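Local coordinates for 3-oxoacyl-[acyl-carrier-protein] synthase (Arabidopsis thaliana, PDB 2IX4), which catalyses the condensation steps of mitochondrial fatty acid synthesis, adding two carbons from malonyl-ACP to growing acyl chains as a homodimer, at residues A[314-319]-A[370-375]; A[349-354]-A[380-385]; A[411-416]-A[425-430]. All blocks are in the same frame, centred on the assembly; numbering follows the deposited sequence.

Contact 1. Residues A[314-319]-A[370-375]; sequences IDYVNA and IFSILA. With K (potassium ion), chain D.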
loop_
_atom_site.group_PDB
_atom_site.type_symbol
_atom_site.label_atom_id
_atom_site.label_comp_id
_atom_site.label_asym_id
_atom_site.label_seq_id
_atom_site.Cartn_x
_atom_site.Cartn_y
_atom_site.Cartn_z
ATOM N N ILE A 314 15.853 -16.680 -20.909
ATOM C CA ILE A 314 16.115 -16.084 -19.598
ATOM C C ILE A 314 17.441 -16.589 -19.034
ATOM O O ILE A 314 17.624 -17.786 -18.809
ATOM C CB ILE A 314 14.945 -16.322 -18.596
ATOM C CG1 ILE A 314 13.613 -15.821 -19.173
ATOM C CG2 ILE A 314 15.233 -15.670 -17.241
ATOM C CD1 ILE A 314 13.608 -14.364 -19.646
ATOM N N ASP A 315 18.362 -15.658 -18.814
ATOM C CA ASP A 315 19.716 -15.992 -18.386
ATOM C C ASP A 315 19.834 -16.200 -16.880
ATOM O O ASP A 315 20.494 -17.142 -16.434
ATOM C CB ASP A 315 20.705 -14.917 -18.851
ATOM C CG ASP A 315 20.895 -14.908 -20.356
ATOM O OD1 ASP A 315 20.586 -15.921 -21.019
ATOM O OD2 ASP A 315 21.367 -13.882 -20.881
ATOM N N TYR A 316 19.198 -15.321 -16.105
ATOM C CA TYR A 316 19.315 -15.349 -14.645
ATOM C C TYR A 316 17.980 -15.132 -13.932
ATOM O O TYR A 316 17.200 -14.258 -14.304
ATOM C CB TYR A 316 20.353 -14.323 -14.160
ATOM C CG TYR A 316 20.405 -14.171 -12.651
ATOM C CD1 TYR A 316 20.781 -15.243 -11.835
ATOM C CD2 TYR A 316 20.078 -12.960 -12.040
ATOM C CE1 TYR A 316 20.822 -15.116 -10.448
ATOM C CE2 TYR A 316 20.121 -12.819 -10.652
ATOM C CZ TYR A 316 20.493 -13.904 -9.864
ATOM O OH TYR A 316 20.537 -13.783 -8.492
ATOM N N VAL A 317 17.727 -15.945 -12.912
ATOM C CA VAL A 317 16.562 -15.774 -12.051
ATOM C C VAL A 317 17.027 -15.530 -10.613
ATOM O O VAL A 317 17.703 -16.370 -10.019
ATOM C CB VAL A 317 15.603 -16.995 -12.113
ATOM C CG1 VAL A 317 14.513 -16.896 -11.047
ATOM C CG2 VAL A 317 14.979 -17.125 -13.499
ATOM N N ASN A 318 16.689 -14.363 -10.072
ATOM C CA ASN A 318 16.878 -14.110 -8.653
ATOM C C ASN A 318 15.625 -14.575 -7.919
ATOM O O ASN A 318 14.591 -13.904 -7.950
ATOM C CB ASN A 318 17.197 -12.633 -8.393
ATOM C CG ASN A 318 17.544 -12.352 -6.937
ATOM O OD1 ASN A 318 16.656 -12.234 -6.093
ATOM N ND2 ASN A 318 18.832 -12.225 -6.643
ATOM N N ALA A 319 15.718 -15.744 -7.287
ATOM C CA ALA A 319 14.578 -16.385 -6.625
ATOM C C ALA A 319 14.143 -15.633 -5.373
ATOM O O ALA A 319 14.936 -14.897 -4.773
ATOM C CB ALA A 319 14.915 -17.834 -6.281
ATOM N N ILE A 370 17.321 -4.617 -8.093
ATOM C CA ILE A 370 18.612 -3.958 -8.289
ATOM C C ILE A 370 19.718 -4.985 -8.552
ATOM O O ILE A 370 20.530 -4.805 -9.462
ATOM C CB ILE A 370 18.957 -3.017 -7.101
ATOM C CG1 ILE A 370 17.985 -1.829 -7.087
ATOM C CG2 ILE A 370 20.408 -2.531 -7.177
ATOM C CD1 ILE A 370 18.017 -0.969 -5.819
ATOM N N PHE A 371 19.728 -6.071 -7.775
ATOM C CA PHE A 371 20.680 -7.164 -7.988
ATOM C C PHE A 371 20.546 -7.756 -9.394
ATOM O O PHE A 371 21.552 -8.061 -10.041
ATOM C CB PHE A 371 20.519 -8.275 -6.936
ATOM C CG PHE A 371 20.922 -7.874 -5.535
ATOM C CD1 PHE A 371 20.469 -8.609 -4.441
ATOM C CD2 PHE A 371 21.749 -6.773 -5.305
ATOM C CE1 PHE A 371 20.828 -8.256 -3.140
ATOM C CE2 PHE A 371 22.111 -6.413 -4.010
ATOM C CZ PHE A 371 21.648 -7.155 -2.923
ATOM N N SER A 372 19.305 -7.910 -9.854
ATOM C CA SER A 372 19.010 -8.425 -11.193
ATOM C C SER A 372 19.472 -7.471 -12.302
ATOM O O SER A 372 20.027 -7.909 -13.311
ATOM C CB SER A 372 17.515 -8.727 -11.330
ATOM O OG SER A 372 17.104 -9.674 -10.356
ATOM N N ILE A 373 19.243 -6.174 -12.101
ATOM C CA ILE A 373 19.717 -5.135 -13.027
ATOM C C ILE A 373 21.245 -5.117 -13.070
ATOM O O ILE A 373 21.841 -4.966 -14.142
ATOM C CB ILE A 373 19.174 -3.730 -12.633
ATOM C CG1 ILE A 373 17.648 -3.683 -12.775
ATOM C CG2 ILE A 373 19.815 -2.626 -13.485
ATOM C CD1 ILE A 373 16.967 -2.648 -11.877
ATOM N N LEU A 374 21.871 -5.274 -11.904
ATOM C CA LEU A 374 23.336 -5.289 -11.803
ATOM C C LEU A 374 23.960 -6.540 -12.424
ATOM O O LEU A 374 25.070 -6.485 -12.952
ATOM C CB LEU A 374 23.790 -5.119 -10.349
ATOM C CG LEU A 374 23.644 -3.713 -9.751
ATOM C CD1 LEU A 374 23.871 -3.735 -8.241
ATOM C CD2 LEU A 374 24.583 -2.719 -10.428
ATOM N N ALA A 375 23.239 -7.659 -12.350
ATOM C CA ALA A 375 23.649 -8.897 -13.014
ATOM C C ALA A 375 23.776 -8.688 -14.522
ATOM O O ALA A 375 24.760 -9.112 -15.135
ATOM C CB ALA A 375 22.664 -10.024 -12.704
HETATM K K K D . 13.819 -12.036 -5.891
#

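Contact 2. Residues A[349-354]-A[380-385]; sequences AFSSTK and VAPMTL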
loop_
_atom_site.group_PDB
_atom_site.type_symbol
_atom_site.label_atom_id
_atom_site.label_comp_id
_atom_site.label_asym_id
_atom_site.label_seq_id
_atom_site.Cartn_x
_atom_site.Cartn_y
_atom_site.Cartn_z
ATOM N N ALA A 349 20.693 -20.114 -14.916
ATOM C CA ALA A 349 21.345 -19.704 -13.679
ATOM C C ALA A 349 20.304 -19.116 -12.741
ATOM O O ALA A 349 19.523 -18.253 -13.139
ATOM C CB ALA A 349 22.441 -18.685 -13.960
ATOM N N PHE A 350 20.280 -19.598 -11.503
ATOM C CA PHE A 350 19.400 -19.025 -10.492
ATOM C C PHE A 350 20.004 -19.084 -9.096
ATOM O O PHE A 350 20.764 -19.996 -8.773
ATOM C CB PHE A 350 18.000 -19.659 -10.531
ATOM C CG PHE A 350 17.966 -21.099 -10.124
ATOM C CD1 PHE A 350 17.600 -21.458 -8.832
ATOM C CD2 PHE A 350 18.281 -22.102 -11.035
ATOM C CE1 PHE A 350 17.559 -22.793 -8.451
ATOM C CE2 PHE A 350 18.246 -23.442 -10.663
ATOM C CZ PHE A 350 17.885 -23.787 -9.369
ATOM N N SER A 351 19.669 -18.085 -8.286
ATOM C CA SER A 351 20.138 -18.004 -6.910
ATOM C C SER A 351 19.173 -17.182 -6.075
ATOM O O SER A 351 18.358 -16.433 -6.616
ATOM C CB SER A 351 21.533 -17.372 -6.856
ATOM O OG SER A 351 21.512 -16.042 -7.348
ATOM N N SER A 352 19.262 -17.340 -4.758
ATOM C CA SER A 352 18.632 -16.416 -3.826
ATOM C C SER A 352 19.713 -15.680 -3.047
ATOM O O SER A 352 20.641 -16.300 -2.524
ATOM C CB SER A 352 17.705 -17.141 -2.860
ATOM O OG SER A 352 17.260 -16.245 -1.854
ATOM N N THR A 353 19.585 -14.358 -2.975
ATOM C CA THR A 353 20.576 -13.521 -2.302
ATOM C C THR A 353 20.218 -13.258 -0.833
ATOM O O THR A 353 20.912 -12.507 -0.138
ATOM C CB THR A 353 20.791 -12.187 -3.057
ATOM O OG1 THR A 353 19.528 -11.654 -3.463
ATOM C CG2 THR A 353 21.645 -12.405 -4.284
ATOM N N LYS A 354 19.153 -13.904 -0.362
ATOM C CA LYS A 354 18.672 -13.727 1.011
ATOM C C LYS A 354 19.560 -14.384 2.074
ATOM O O LYS A 354 19.447 -14.069 3.260
ATOM C CB LYS A 354 17.218 -14.197 1.143
ATOM C CG LYS A 354 16.214 -13.238 0.503
ATOM C CD LYS A 354 14.790 -13.552 0.935
ATOM C CE LYS A 354 13.789 -12.527 0.421
ATOM N NZ LYS A 354 13.639 -12.567 -1.063
ATOM N N VAL A 380 27.625 -10.680 -14.031
ATOM C CA VAL A 380 27.959 -11.517 -12.877
ATOM C C VAL A 380 26.658 -11.884 -12.178
ATOM O O VAL A 380 25.858 -11.010 -11.850
ATOM C CB VAL A 380 28.880 -10.789 -11.851
ATOM C CG1 VAL A 380 29.381 -11.766 -10.787
ATOM C CG2 VAL A 380 30.064 -10.128 -12.533
ATOM N N ALA A 381 26.441 -13.177 -11.964
ATOM C CA ALA A 381 25.277 -13.638 -11.220
ATOM C C ALA A 381 25.702 -13.987 -9.795
ATOM O O ALA A 381 26.665 -14.732 -9.605
ATOM C CB ALA A 381 24.639 -14.834 -11.912
ATOM N N PRO A 382 24.998 -13.435 -8.787
ATOM C CA PRO A 382 25.388 -13.645 -7.389
ATOM C C PRO A 382 25.114 -15.061 -6.878
ATOM O O PRO A 382 24.232 -15.755 -7.394
ATOM C CB PRO A 382 24.537 -12.624 -6.629
ATOM C CG PRO A 382 23.352 -12.404 -7.491
ATOM C CD PRO A 382 23.812 -12.568 -8.909
ATOM N N MET A 383 25.875 -15.469 -5.868
ATOM C CA MET A 383 25.751 -16.794 -5.264
ATOM C C MET A 383 24.593 -16.885 -4.272
ATOM O O MET A 383 24.101 -15.866 -3.783
ATOM C CB MET A 383 27.053 -17.163 -4.543
ATOM C CG MET A 383 27.342 -16.342 -3.287
ATOM S SD MET A 383 28.938 -16.706 -2.544
ATOM C CE MET A 383 30.028 -15.711 -3.558
ATOM N N THR A 384 24.165 -18.115 -3.989
ATOM C CA THR A 384 23.347 -18.408 -2.817
ATOM C C THR A 384 24.306 -18.872 -1.726
ATOM O O THR A 384 25.111 -19.775 -1.953
ATOM C CB THR A 384 22.329 -19.547 -3.073
ATOM O OG1 THR A 384 21.668 -19.341 -4.323
ATOM C CG2 THR A 384 21.291 -19.608 -1.963
ATOM N N LEU A 385 24.226 -18.254 -0.553
ATOM C CA LEU A 385 25.060 -18.654 0.574
ATOM C C LEU A 385 24.470 -19.856 1.305
ATOM O O LEU A 385 23.253 -20.056 1.307
ATOM C CB LEU A 385 25.262 -17.490 1.551
ATOM C CG LEU A 385 26.204 -16.345 1.160
ATOM C CD1 LEU A 385 26.158 -15.248 2.212
ATOM C CD2 LEU A 385 27.637 -16.830 0.977
HETATM O O HOH W 1 22.401 -15.846 -0.556
#

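Contact 3. Residues A[411-416]-A[425-430]; sequences TAMSNS and SLLFAS. With K (potassium ion), chain D.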
loop_
_atom_site.group_PDB
_atom_site.type_symbol
_atom_site.label_atom_id
_atom_site.label_comp_id
_atom_site.label_asym_id
_atom_site.label_seq_id
_atom_site.Cartn_x
_atom_site.Cartn_y
_atom_site.Cartn_z
ATOM N N THR A 411 19.120 -11.111 -19.897
ATOM C CA THR A 411 17.799 -11.085 -19.279
ATOM C C THR A 411 17.873 -11.573 -17.830
ATOM O O THR A 411 18.518 -12.584 -17.541
ATOM C CB THR A 411 16.794 -11.963 -20.054
ATOM O OG1 THR A 411 17.368 -13.252 -20.280
ATOM C CG2 THR A 411 16.443 -11.336 -21.397
ATOM N N ALA A 412 17.214 -10.848 -16.929
ATOM C CA ALA A 412 17.173 -11.208 -15.512
ATOM C C ALA A 412 15.765 -11.049 -14.954
ATOM O O ALA A 412 15.144 -10.000 -15.119
ATOM C CB ALA A 412 18.163 -10.371 -14.713
ATOM N N MET A 413 15.272 -12.099 -14.302
ATOM C CA MET A 413 13.938 -12.105 -13.705
ATOM C C MET A 413 14.039 -12.192 -12.182
ATOM O O MET A 413 14.867 -12.933 -11.652
ATOM C CB MET A 413 13.112 -13.271 -14.265
ATOM C CG MET A 413 11.718 -13.426 -13.662
ATOM S SD MET A 413 10.812 -14.847 -14.314
ATOM C CE MET A 413 10.192 -14.177 -15.853
ATOM N N SER A 414 13.192 -11.434 -11.487
ATOM C CA SER A 414 13.188 -11.404 -10.026
ATOM C C SER A 414 11.791 -11.665 -9.458
ATOM O O SER A 414 10.851 -10.923 -9.740
ATOM C CB SER A 414 13.729 -10.060 -9.523
ATOM O OG SER A 414 13.867 -10.064 -8.109
ATOM N N ASN A 415 11.672 -12.727 -8.663
ATOM C CA ASN A 415 10.409 -13.112 -8.026
ATOM C C ASN A 415 10.269 -12.529 -6.620
ATOM O O ASN A 415 11.243 -12.506 -5.858
ATOM C CB ASN A 415 10.309 -14.632 -7.934
ATOM C CG ASN A 415 10.236 -15.305 -9.290
ATOM O OD1 ASN A 415 9.945 -14.669 -10.303
ATOM N ND2 ASN A 415 10.489 -16.609 -9.312
ATOM N N SER A 416 9.069 -12.067 -6.280
ATOM C CA SER A 416 8.753 -11.612 -4.922
ATOM C C SER A 416 7.350 -12.064 -4.534
ATOM O O SER A 416 6.378 -11.715 -5.205
ATOM C CB SER A 416 8.851 -10.094 -4.816
ATOM O OG SER A 416 10.113 -9.631 -5.255
ATOM N N SER A 425 6.533 -10.777 -10.396
ATOM C CA SER A 425 7.746 -11.182 -11.082
ATOM C C SER A 425 8.169 -10.052 -12.011
ATOM O O SER A 425 7.409 -9.649 -12.892
ATOM C CB SER A 425 7.508 -12.477 -11.857
ATOM O OG SER A 425 8.725 -13.152 -12.105
ATOM N N LEU A 426 9.366 -9.520 -11.786
ATOM C CA LEU A 426 9.898 -8.436 -12.609
ATOM C C LEU A 426 10.944 -8.973 -13.570
ATOM O O LEU A 426 11.865 -9.675 -13.156
ATOM C CB LEU A 426 10.513 -7.331 -11.738
ATOM C CG LEU A 426 9.612 -6.565 -10.761
ATOM C CD1 LEU A 426 10.449 -5.633 -9.900
ATOM C CD2 LEU A 426 8.515 -5.789 -11.492
ATOM N N LEU A 427 10.799 -8.644 -14.852
ATOM C CA LEU A 427 11.726 -9.115 -15.874
ATOM C C LEU A 427 12.442 -7.959 -16.564
ATOM O O LEU A 427 11.812 -7.097 -17.185
ATOM C CB LEU A 427 11.013 -10.021 -16.890
ATOM C CG LEU A 427 11.813 -10.633 -18.050
ATOM C CD1 LEU A 427 13.070 -11.356 -17.567
ATOM C CD2 LEU A 427 10.941 -11.581 -18.852
ATOM N N PHE A 428 13.765 -7.957 -16.435
ATOM C CA PHE A 428 14.619 -6.929 -17.020
ATOM C C PHE A 428 15.416 -7.503 -18.182
ATOM O O PHE A 428 15.669 -8.707 -18.236
ATOM C CB PHE A 428 15.582 -6.368 -15.970
ATOM C CG PHE A 428 14.901 -5.730 -14.795
ATOM C CD1 PHE A 428 14.518 -6.493 -13.696
ATOM C CD2 PHE A 428 14.649 -4.362 -14.784
ATOM C CE1 PHE A 428 13.884 -5.907 -12.609
ATOM C CE2 PHE A 428 14.021 -3.764 -13.701
ATOM C CZ PHE A 428 13.638 -4.539 -12.609
ATOM N N ALA A 429 15.809 -6.632 -19.108
ATOM C CA ALA A 429 16.639 -7.022 -20.241
ATOM C C ALA A 429 17.583 -5.891 -20.609
ATOM O O ALA A 429 17.273 -4.724 -20.378
ATOM C CB ALA A 429 15.771 -7.400 -21.434
ATOM N N SER A 430 18.738 -6.236 -21.174
ATOM C CA SER A 430 19.649 -5.229 -21.719
ATOM C C SER A 430 18.999 -4.557 -22.929
ATOM O O SER A 430 18.140 -5.151 -23.592
ATOM C CB SER A 430 20.987 -5.856 -22.104
ATOM O OG SER A 430 20.813 -6.847 -23.099
HETATM K K K D . 13.819 -12.036 -5.891
#

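Contact 1. Residues A[314-319]-A[370-375]
Tyr-316 and Asn-318 of strand 316-318 meet Ser-372 and Ala-375 of helix 364-378. The helix runs back against the strand: the short axes lie 9.0 Å apart at 161°, close to antiparallel. The CA atoms of Asn-318 and Ser-372 come within 6.6 Å. This is a helix packed on one face of a beta sheet, within the alpha/beta thiolase-like fold. Tyr-316 and Asn-318 point toward the helix, and Val-317 between them points away.

Ala-375 CB meets the Tyr-316 ring obliquely, at 4.0 Å from CD2, and Asn-318 N lies over one face, toward the rim. Asn-318 CB packs on Ser-372 OG at 3.6 Å. The hydroxyl's hydrogen bond goes to Glu-368 O, one turn back in the helix. Asn-318 CG is anti to the backbone N (chi1 -174°), and the amide divides its two ends. Asn-318 OD1 binds the potassium ion at 2.9 Å, while Asn-318 ND2 donates to Tyr-316 OH at 3.0 Å, with the phenol oxygen tilted 26° from the amide plane. The phenol has a second partner, Ser-351.

Asn-318 O is a second ligand of the ion at 2.9 Å, and Ala-319 O is a longer one at 3.3 Å. Glu-368, Ser-414 and Asn-415 complete the site. Potassium on OD1 and the phenol oxygen by ND2 together hold the amide in one rotation; the ion probably also polarises it and makes ND2 a stronger donor.

Contact 2. Residues A[349-354]-A[380-385]
Ser-351 and Pro-382 are joined by a short hydrogen bond where strand 349-351, in the main sheet of the thiolase-like fold, meets the chain that follows strand 380-381. Ser-351 OG donates this bond to Pro-382 O at 2.7 Å. With OG between the backbone N and the carbonyl carbon (chi1 62°), it lies above the Pro-382 carbonyl plane, 39° out of it. The same hydroxyl is hydrogen-bonded to Tyr-316 OH.

Thr-384 OG1 accepts from Ser-352 N at 3.2 Å, and is also hydrogen-bonded to Leu-401 O. An alanine in place of Thr-384 would probably leave Ser-352 N and Leu-401 O without this mate and open a gap where CG2 lies against Ser-352 O.

Ser-352 O accepts from a water at 2.7 Å, and the water accepts from Leu-385 N at 3.0 Å. A CA-H...O contact from Thr-384 CA also reaches that carbonyl. Ser-352 OG takes a weak capping bond from Lys-354 N, at the start of helix 354-357, and is hydrogen-bonded to Ala-321 O. Thr-353 OG1 has a weak hydrogen bond with Asn-318 ND2. The apolar part of the contact is Thr-353 against the proline ring, with Thr-353 CG2 3.6 Å from Pro-382 CG.

Contact 3. Residues A[411-416]-A[425-430]
Asn-415 OD1 accepts a 2.7 Å hydrogen bond from Ser-425 OG, the shortest polar bond between the two strands of a beta hairpin. The donor lies nearly along the C=O axis, at 164°. Ser-425 OG is anti to its own backbone N, which carries it across to the amide. The other end of that amide, ND2, is hydrogen-bonded to Glu-331, so both amide ends have partners.

Segments 411-416 and 425-429 of the hairpin strands run antiparallel, with 166° between their directions. Ala-412 with Phe-428 and Ser-414 with Leu-426 are hydrogen-bonded pairs, each closed by two backbone bonds. Thr-411 with Ala-429, Met-413 with Leu-427 and Asn-415 with Ser-425 are non-hydrogen-bonded pairs. CA-H...O contacts run between the strands too, as from Met-413 CA to Leu-426 O.

Thr-411, Met-413, Asn-415, Ser-425, Leu-427 and Ala-429 share one face. There Met-413 crosses Leu-427 at a slant, with its CB 3.8 Å from Leu-427 CD1. The methionine bends at its last torsion (chi3 -81°), and its CE lies 4.0 Å from Leu-427 CD2. Met-413 CG also packs at 3.4 Å on Ser-425 OG. Helix 294-307 lies over this face, through Met-300.

The other face carries Ala-412, Ser-414, Leu-426 and Phe-428 and packs partly on helix 364-378. The Phe-428 ring turns its edge to Ala-412 O, which lies in the ring plane. Ser-414 OG points from this side to the potassium ion at 3.0 Å, and the backbone oxygen of Asn-415 binds the same ion at 2.6 Å.

Overall arrangement
Contacts 1 and 3 have centres about 6 Å apart, and contacts 1 and 2 about 9 Å. Contacts 2 and 3 lie about 14 Å apart by centres and do not touch. Strand 316-318 is the middle piece: in the main mixed sheet it pairs in parallel with 349-351 on one side and 411-418 on the other. Along the chain contacts 1 and 2 interleave, and helix 364-378 leads on to strand 380-381. The hairpin of contact 3 follows both. Contacts 1 and 3 supply five of the six potassium ligand atoms, and Glu-368 gives the sixth. They therefore build most of a potassium site beside His-320, a predicted active-site residue, and contact 2 flanks strand 316-318.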